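Local coordinates for protein urea carboxylase (PDB 3OEP) that is of unknown function, a homologue of the KipI and KipA proteins, though its family is generally assigned hydrolase activity and ATP binding, at residues 221-235 with 273-287. Numbering follows the deposited sequence.
Sequences PALLVEEPGLMDLVV and LLEFAYKGPVLTALR
Val-282 O takes two backbone N-H groups from successive residues: Glu-226 N at 2.8 Å, nearly in line with the C=O, and Glu-227 N, longer at 3.3 Å but in the carbonyl plane on a lone pair. Two residues facing one is a classic beta bulge, and it sits where 221-235 turns its corner at Glu-226. The bulge also brings the Glu-226 carboxylate across to Thr-284, whose OG1 gives a short 2.5 Å bond to the anti side of OE2; Glu-226 CG lies beside the backbone N (chi1 -67°) and the chain bends at chi2 to get there. Glu-227, by contrast, runs alongside Val-282 in one of its two conformers.

Past the corner, Asp-232 folds back on its own loop. Its OD1 accepts Gly-229 N on the syn lone pair, while OD2 lies 3.3 Å from Pro-281 CD. Water 3 sits between Asp-232 OD2, at 2.7 Å, and Lys-279 O, and accepts from Met-231 N and Ala-277 N, joining the loop at Met-231 to the end of strand 273-277. Replacing Asp-232 with an alanine would probably leave Gly-229 N without its acceptor, cost water 3 one of its partners and open a gap beside Pro-281. Gly-229 itself must lack a side chain, since a CB would clash with Lys-279 O.

In the second pairing Glu-275 N bonds to Leu-233 O at 2.8 Å, and Leu-233 N returns the bond to Glu-275 O. On the sheet face shared with Val-225, Leu-283 CD2 packs against Leu-223 CD1 and Val-225 CG2. Overall, two antiparallel strand pairs, 221-225 with 282-285 and 233-235 with 273-277, carry the paired chains from one antiparallel sheet into the next, within a protein of cyclophilin-like carboxyltransferase families.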
loop_
_atom_site.group_PDB
_atom_site.type_symbol
_atom_site.label_atom_id
_atom_site.label_comp_id
_atom_site.label_asym_id
_atom_site.label_seq_id
_atom_site.Cartn_x
_atom_site.Cartn_y
_atom_site.Cartn_z
ATOM N N PRO A 221 3.387 -19.991 -22.413
ATOM C CA PRO A 221 2.075 -20.109 -21.780
ATOM C C PRO A 221 1.984 -21.336 -20.872
ATOM O O PRO A 221 2.387 -22.440 -21.256
ATOM C CB PRO A 221 1.116 -20.220 -22.970
ATOM C CG PRO A 221 1.818 -19.571 -24.072
ATOM C CD PRO A 221 3.273 -19.837 -23.873
ATOM N N ALA A 222 1.472 -21.125 -19.667
ATOM C CA ALA A 222 1.528 -22.128 -18.612
ATOM C C ALA A 222 0.157 -22.534 -18.111
ATOM O O ALA A 222 -0.096 -23.718 -17.888
ATOM C CB ALA A 222 2.359 -21.605 -17.456
ATOM N N LEU A 223 -0.715 -21.553 -17.881
ATOM C CA LEU A 223 -2.021 -21.828 -17.295
ATOM C C LEU A 223 -3.064 -20.789 -17.695
ATOM O O LEU A 223 -2.736 -19.637 -18.025
ATOM C CB LEU A 223 -1.919 -21.943 -15.769
ATOM C CG LEU A 223 -1.541 -20.673 -15.005
ATOM C CD1 LEU A 223 -2.790 -19.890 -14.614
ATOM C CD2 LEU A 223 -0.712 -21.019 -13.762
ATOM N N LEU A 224 -4.312 -21.241 -17.677
ATOM C CA LEU A 224 -5.485 -20.441 -17.985
ATOM C C LEU A 224 -6.306 -20.258 -16.727
ATOM O O LEU A 224 -6.591 -21.231 -16.012
ATOM C CB LEU A 224 -6.357 -21.153 -19.029
ATOM C CG LEU A 224 -7.725 -20.533 -19.327
ATOM C CD1 LEU A 224 -7.602 -19.177 -20.039
ATOM C CD2 LEU A 224 -8.558 -21.498 -20.159
ATOM N N VAL A 225 -6.693 -19.014 -16.465
ATOM C CA VAL A 225 -7.656 -18.717 -15.421
ATOM C C VAL A 225 -9.046 -18.935 -16.012
ATOM O O VAL A 225 -9.517 -18.139 -16.830
ATOM C CB VAL A 225 -7.534 -17.263 -14.923
ATOM C CG1 VAL A 225 -8.543 -17.006 -13.789
ATOM C CG2 VAL A 225 -6.102 -16.971 -14.486
ATOM N N GLU A 226 -9.686 -20.034 -15.632
ATOM C CA GLU A 226 -11.032 -20.333 -16.114
ATOM C C GLU A 226 -12.066 -19.507 -15.362
ATOM O O GLU A 226 -12.999 -18.965 -15.971
ATOM C CB GLU A 226 -11.340 -21.819 -15.985
ATOM C CG GLU A 226 -10.483 -22.685 -16.914
ATOM C CD GLU A 226 -11.237 -23.868 -17.491
ATOM O OE1 GLU A 226 -12.439 -23.725 -17.800
ATOM O OE2 GLU A 226 -10.620 -24.937 -17.667
ATOM N N GLU A 227 -11.890 -19.427 -14.044
ATOM C CA GLU A 227 -12.734 -18.618 -13.172
ATOM C C GLU A 227 -11.831 -17.919 -12.156
ATOM O O GLU A 227 -10.930 -18.544 -11.598
ATOM C CB GLU A 227 -13.753 -19.503 -12.446
ATOM C CG GLU A 227 -14.433 -20.531 -13.348
ATOM C CD GLU A 227 -15.408 -21.425 -12.605
ATOM O OE1 GLU A 227 -16.011 -20.963 -11.615
ATOM O OE2 GLU A 227 -15.577 -22.593 -13.021
ATOM N N PRO A 228 -12.051 -16.615 -11.923
ATOM C CA PRO A 228 -11.272 -15.941 -10.898
ATOM C C PRO A 228 -11.803 -16.264 -9.510
ATOM O O PRO A 228 -12.969 -16.631 -9.357
ATOM C CB PRO A 228 -11.505 -14.465 -11.208
ATOM C CG PRO A 228 -12.854 -14.429 -11.773
ATOM C CD PRO A 228 -12.953 -15.676 -12.611
ATOM N N GLY A 229 -10.936 -16.152 -8.517
ATOM C CA GLY A 229 -11.363 -16.141 -7.130
ATOM C C GLY A 229 -11.757 -14.725 -6.748
ATOM O O GLY A 229 -11.918 -13.849 -7.609
ATOM N N LEU A 230 -11.889 -14.488 -5.450
ATOM C CA LEU A 230 -12.282 -13.173 -4.939
ATOM C C LEU A 230 -11.292 -12.074 -5.341
ATOM O O LEU A 230 -11.697 -11.004 -5.808
ATOM C CB LEU A 230 -12.405 -13.233 -3.417
ATOM C CG LEU A 230 -12.765 -11.947 -2.670
ATOM C CD1 LEU A 230 -14.102 -11.411 -3.142
ATOM C CD2 LEU A 230 -12.779 -12.206 -1.170
ATOM N N MET A 231 -10.003 -12.337 -5.141
ATOM C CA MET A 231 -8.948 -11.375 -5.470
ATOM C C MET A 231 -7.610 -12.091 -5.639
ATOM O O MET A 231 -6.772 -12.125 -4.729
ATOM C CB MET A 231 -8.854 -10.266 -4.409
ATOM C CG MET A 231 -8.144 -9.010 -4.923
ATOM S SD MET A 231 -7.872 -7.739 -3.669
ATOM C CE MET A 231 -9.555 -7.399 -3.155
ATOM N N ASP A 232 -7.422 -12.672 -6.822
ATOM C CA ASP A 232 -6.199 -13.405 -7.141
ATOM C C ASP A 232 -5.187 -12.409 -7.678
ATOM O O ASP A 232 -5.482 -11.682 -8.626
ATOM C CB ASP A 232 -6.452 -14.477 -8.210
ATOM C CG ASP A 232 -7.740 -15.239 -7.996
ATOM O OD1 ASP A 232 -8.542 -15.300 -8.956
ATOM O OD2 ASP A 232 -7.959 -15.783 -6.888
ATOM N N LEU A 233 -4.001 -12.377 -7.076
ATOM C CA LEU A 233 -2.972 -11.414 -7.436
ATOM C C LEU A 233 -1.674 -12.136 -7.748
ATOM O O LEU A 233 -1.280 -13.033 -7.010
ATOM C CB LEU A 233 -2.723 -10.449 -6.279
ATOM C CG LEU A 233 -3.894 -9.602 -5.783
ATOM C CD1 LEU A 233 -3.479 -8.794 -4.547
ATOM C CD2 LEU A 233 -4.381 -8.675 -6.888
ATOM N N VAL A 234 -1.005 -11.730 -8.822
ATOM C CA VAL A 234 0.371 -12.153 -9.053
ATOM C C VAL A 234 1.277 -11.204 -8.277
ATOM O O VAL A 234 1.321 -10.013 -8.580
ATOM C CB VAL A 234 0.737 -12.114 -10.543
ATOM C CG1 VAL A 234 2.205 -12.468 -10.741
ATOM C CG2 VAL A 234 -0.155 -13.081 -11.324
ATOM N N VAL A 235 1.981 -11.725 -7.276
ATOM C CA VAL A 235 2.872 -10.906 -6.447
ATOM C C VAL A 235 4.314 -11.401 -6.479
ATOM O O VAL A 235 4.560 -12.601 -6.605
ATOM C CB VAL A 235 2.398 -10.859 -4.979
ATOM C CG1 VAL A 235 1.021 -10.206 -4.876
ATOM C CG2 VAL A 235 2.383 -12.260 -4.355
ATOM N N LEU A 273 4.474 -15.222 -8.057
ATOM C CA LEU A 273 3.564 -16.344 -7.840
ATOM C C LEU A 273 2.164 -15.797 -7.582
ATOM O O LEU A 273 1.974 -14.577 -7.553
ATOM C CB LEU A 273 4.060 -17.244 -6.694
ATOM C CG LEU A 273 3.807 -16.851 -5.234
ATOM C CD1 LEU A 273 4.415 -17.902 -4.309
ATOM C CD2 LEU A 273 4.347 -15.498 -4.915
ATOM N N LEU A 274 1.196 -16.698 -7.441
ATOM C CA LEU A 274 -0.198 -16.319 -7.245
ATOM C C LEU A 274 -0.573 -16.324 -5.762
ATOM O O LEU A 274 -0.287 -17.281 -5.059
ATOM C CB LEU A 274 -1.103 -17.288 -8.004
ATOM C CG LEU A 274 -2.568 -16.885 -8.146
ATOM C CD1 LEU A 274 -2.684 -15.500 -8.748
ATOM C CD2 LEU A 274 -3.309 -17.905 -9.000
ATOM N N GLU A 275 -1.207 -15.243 -5.305
ATOM C CA GLU A 275 -1.807 -15.173 -3.978
ATOM C C GLU A 275 -3.313 -15.132 -4.189
ATOM O O GLU A 275 -3.793 -14.416 -5.067
ATOM C CB GLU A 275 -1.374 -13.905 -3.232
ATOM C CG GLU A 275 -1.991 -13.777 -1.842
ATOM C CD GLU A 275 -1.704 -12.442 -1.190
ATOM O OE1 GLU A 275 -2.608 -11.582 -1.224
ATOM O OE2 GLU A 275 -0.592 -12.264 -0.639
ATOM N N PHE A 276 -4.056 -15.891 -3.393
ATOM C CA PHE A 276 -5.517 -15.809 -3.394
ATOM C C PHE A 276 -6.063 -15.889 -1.979
ATOM O O PHE A 276 -5.460 -16.503 -1.099
ATOM C CB PHE A 276 -6.143 -16.899 -4.270
ATOM C CG PHE A 276 -5.595 -18.268 -4.020
ATOM C CD1 PHE A 276 -6.248 -19.151 -3.179
ATOM C CD2 PHE A 276 -4.412 -18.672 -4.627
ATOM C CE1 PHE A 276 -5.729 -20.416 -2.946
ATOM C CE2 PHE A 276 -3.887 -19.935 -4.391
ATOM C CZ PHE A 276 -4.550 -20.804 -3.554
ATOM N N ALA A 277 -7.212 -15.260 -1.765
ATOM C CA ALA A 277 -7.792 -15.172 -0.437
ATOM C C ALA A 277 -9.283 -15.469 -0.456
ATOM O O ALA A 277 -9.988 -15.070 -1.384
ATOM C CB ALA A 277 -7.537 -13.792 0.156
ATOM N N TYR A 278 -9.740 -16.192 0.567
ATOM C CA TYR A 278 -11.160 -16.476 0.813
ATOM C C TYR A 278 -11.770 -17.462 -0.201
ATOM O O TYR A 278 -12.314 -18.506 0.180
ATOM C CB TYR A 278 -11.977 -15.166 0.913
ATOM C CG TYR A 278 -11.554 -14.243 2.067
ATOM C CD1 TYR A 278 -10.666 -13.186 1.862
ATOM C CD2 TYR A 278 -12.045 -14.442 3.355
ATOM C CE1 TYR A 278 -10.279 -12.342 2.924
ATOM C CE2 TYR A 278 -11.670 -13.611 4.413
ATOM C CZ TYR A 278 -10.790 -12.566 4.195
ATOM O OH TYR A 278 -10.436 -11.758 5.267
ATOM N N LYS A 279 -11.668 -17.131 -1.487
ATOM C CA LYS A 279 -12.108 -18.004 -2.562
ATOM C C LYS A 279 -11.031 -18.023 -3.636
ATOM O O LYS A 279 -10.608 -16.970 -4.112
ATOM C CB LYS A 279 -13.421 -17.511 -3.161
ATOM C CG LYS A 279 -14.004 -18.419 -4.228
ATOM C CD LYS A 279 -15.303 -17.871 -4.779
ATOM C CE LYS A 279 -15.828 -18.740 -5.910
ATOM N NZ LYS A 279 -17.094 -18.203 -6.479
ATOM N N GLY A 280 -10.605 -19.226 -4.001
ATOM C CA GLY A 280 -9.545 -19.409 -4.972
ATOM C C GLY A 280 -10.059 -19.484 -6.397
ATOM O O GLY A 280 -11.259 -19.657 -6.626
ATOM N N PRO A 281 -9.142 -19.365 -7.365
ATOM C CA PRO A 281 -9.486 -19.466 -8.770
ATOM C C PRO A 281 -9.641 -20.908 -9.219
ATOM O O PRO A 281 -9.275 -21.833 -8.494
ATOM C CB PRO A 281 -8.284 -18.825 -9.465
ATOM C CG PRO A 281 -7.149 -19.118 -8.573
ATOM C CD PRO A 281 -7.707 -19.095 -7.170
ATOM N N VAL A 282 -10.195 -21.071 -10.411
ATOM C CA VAL A 282 -10.198 -22.347 -11.109
ATOM C C VAL A 282 -9.212 -22.203 -12.265
ATOM O O VAL A 282 -9.393 -21.348 -13.134
ATOM C CB VAL A 282 -11.600 -22.688 -11.636
ATOM C CG1 VAL A 282 -11.584 -24.023 -12.387
ATOM C CG2 VAL A 282 -12.617 -22.716 -10.484
ATOM N N LEU A 283 -8.170 -23.032 -12.262
ATOM C CA LEU A 283 -7.050 -22.887 -13.190
ATOM C C LEU A 283 -6.845 -24.174 -13.973
ATOM O O LEU A 283 -6.973 -25.263 -13.423
ATOM C CB LEU A 283 -5.755 -22.592 -12.423
ATOM C CG LEU A 283 -5.762 -21.435 -11.435
ATOM C CD1 LEU A 283 -4.451 -21.389 -10.648
ATOM C CD2 LEU A 283 -6.034 -20.111 -12.170
ATOM N N THR A 284 -6.488 -24.051 -15.246
ATOM C CA THR A 284 -6.174 -25.231 -16.052
ATOM C C THR A 284 -4.787 -25.090 -16.683
ATOM O O THR A 284 -4.466 -24.056 -17.273
ATOM C CB THR A 284 -7.258 -25.475 -17.110
ATOM O OG1 THR A 284 -8.517 -25.635 -16.447
ATOM C CG2 THR A 284 -6.954 -26.735 -17.931
ATOM N N ALA A 285 -3.968 -26.127 -16.526
ATOM C CA ALA A 285 -2.617 -26.146 -17.071
ATOM C C ALA A 285 -2.659 -26.217 -18.597
ATOM O O ALA A 285 -3.471 -26.944 -19.167
ATOM C CB ALA A 285 -1.828 -27.334 -16.503
ATOM N N LEU A 286 -1.787 -25.450 -19.247
ATOM C CA LEU A 286 -1.649 -25.472 -20.708
ATOM C C LEU A 286 -0.400 -26.242 -21.152
ATOM O O LEU A 286 -0.173 -26.456 -22.352
ATOM C CB LEU A 286 -1.597 -24.041 -21.240
ATOM C CG LEU A 286 -2.820 -23.191 -20.890
ATOM C CD1 LEU A 286 -2.651 -21.783 -21.439
ATOM C CD2 LEU A 286 -4.123 -23.839 -21.420
ATOM N N ARG A 287 0.400 -26.659 -20.180
ATOM C CA ARG A 287 1.553 -27.523 -20.401
ATOM C C ARG A 287 1.722 -28.314 -19.111
ATOM O O ARG A 287 1.099 -27.980 -18.108
ATOM C CB ARG A 287 2.807 -26.695 -20.677
ATOM C CG ARG A 287 3.194 -25.753 -19.535
ATOM C CD ARG A 287 4.375 -24.859 -19.903
ATOM N NE ARG A 287 5.629 -25.613 -19.943
ATOM C CZ ARG A 287 6.437 -25.748 -21.001
ATOM N NH1 ARG A 287 6.169 -25.162 -22.167
ATOM N NH2 ARG A 287 7.545 -26.477 -20.884
HETATM O O HOH W 1 4.033 -23.549 -23.033
HETATM O O HOH W 2 -13.328 -19.526 -8.533
HETATM O O HOH W 3 -8.760 -14.868 -4.449
HETATM O O HOH W 4 -5.096 -12.151 -2.506
#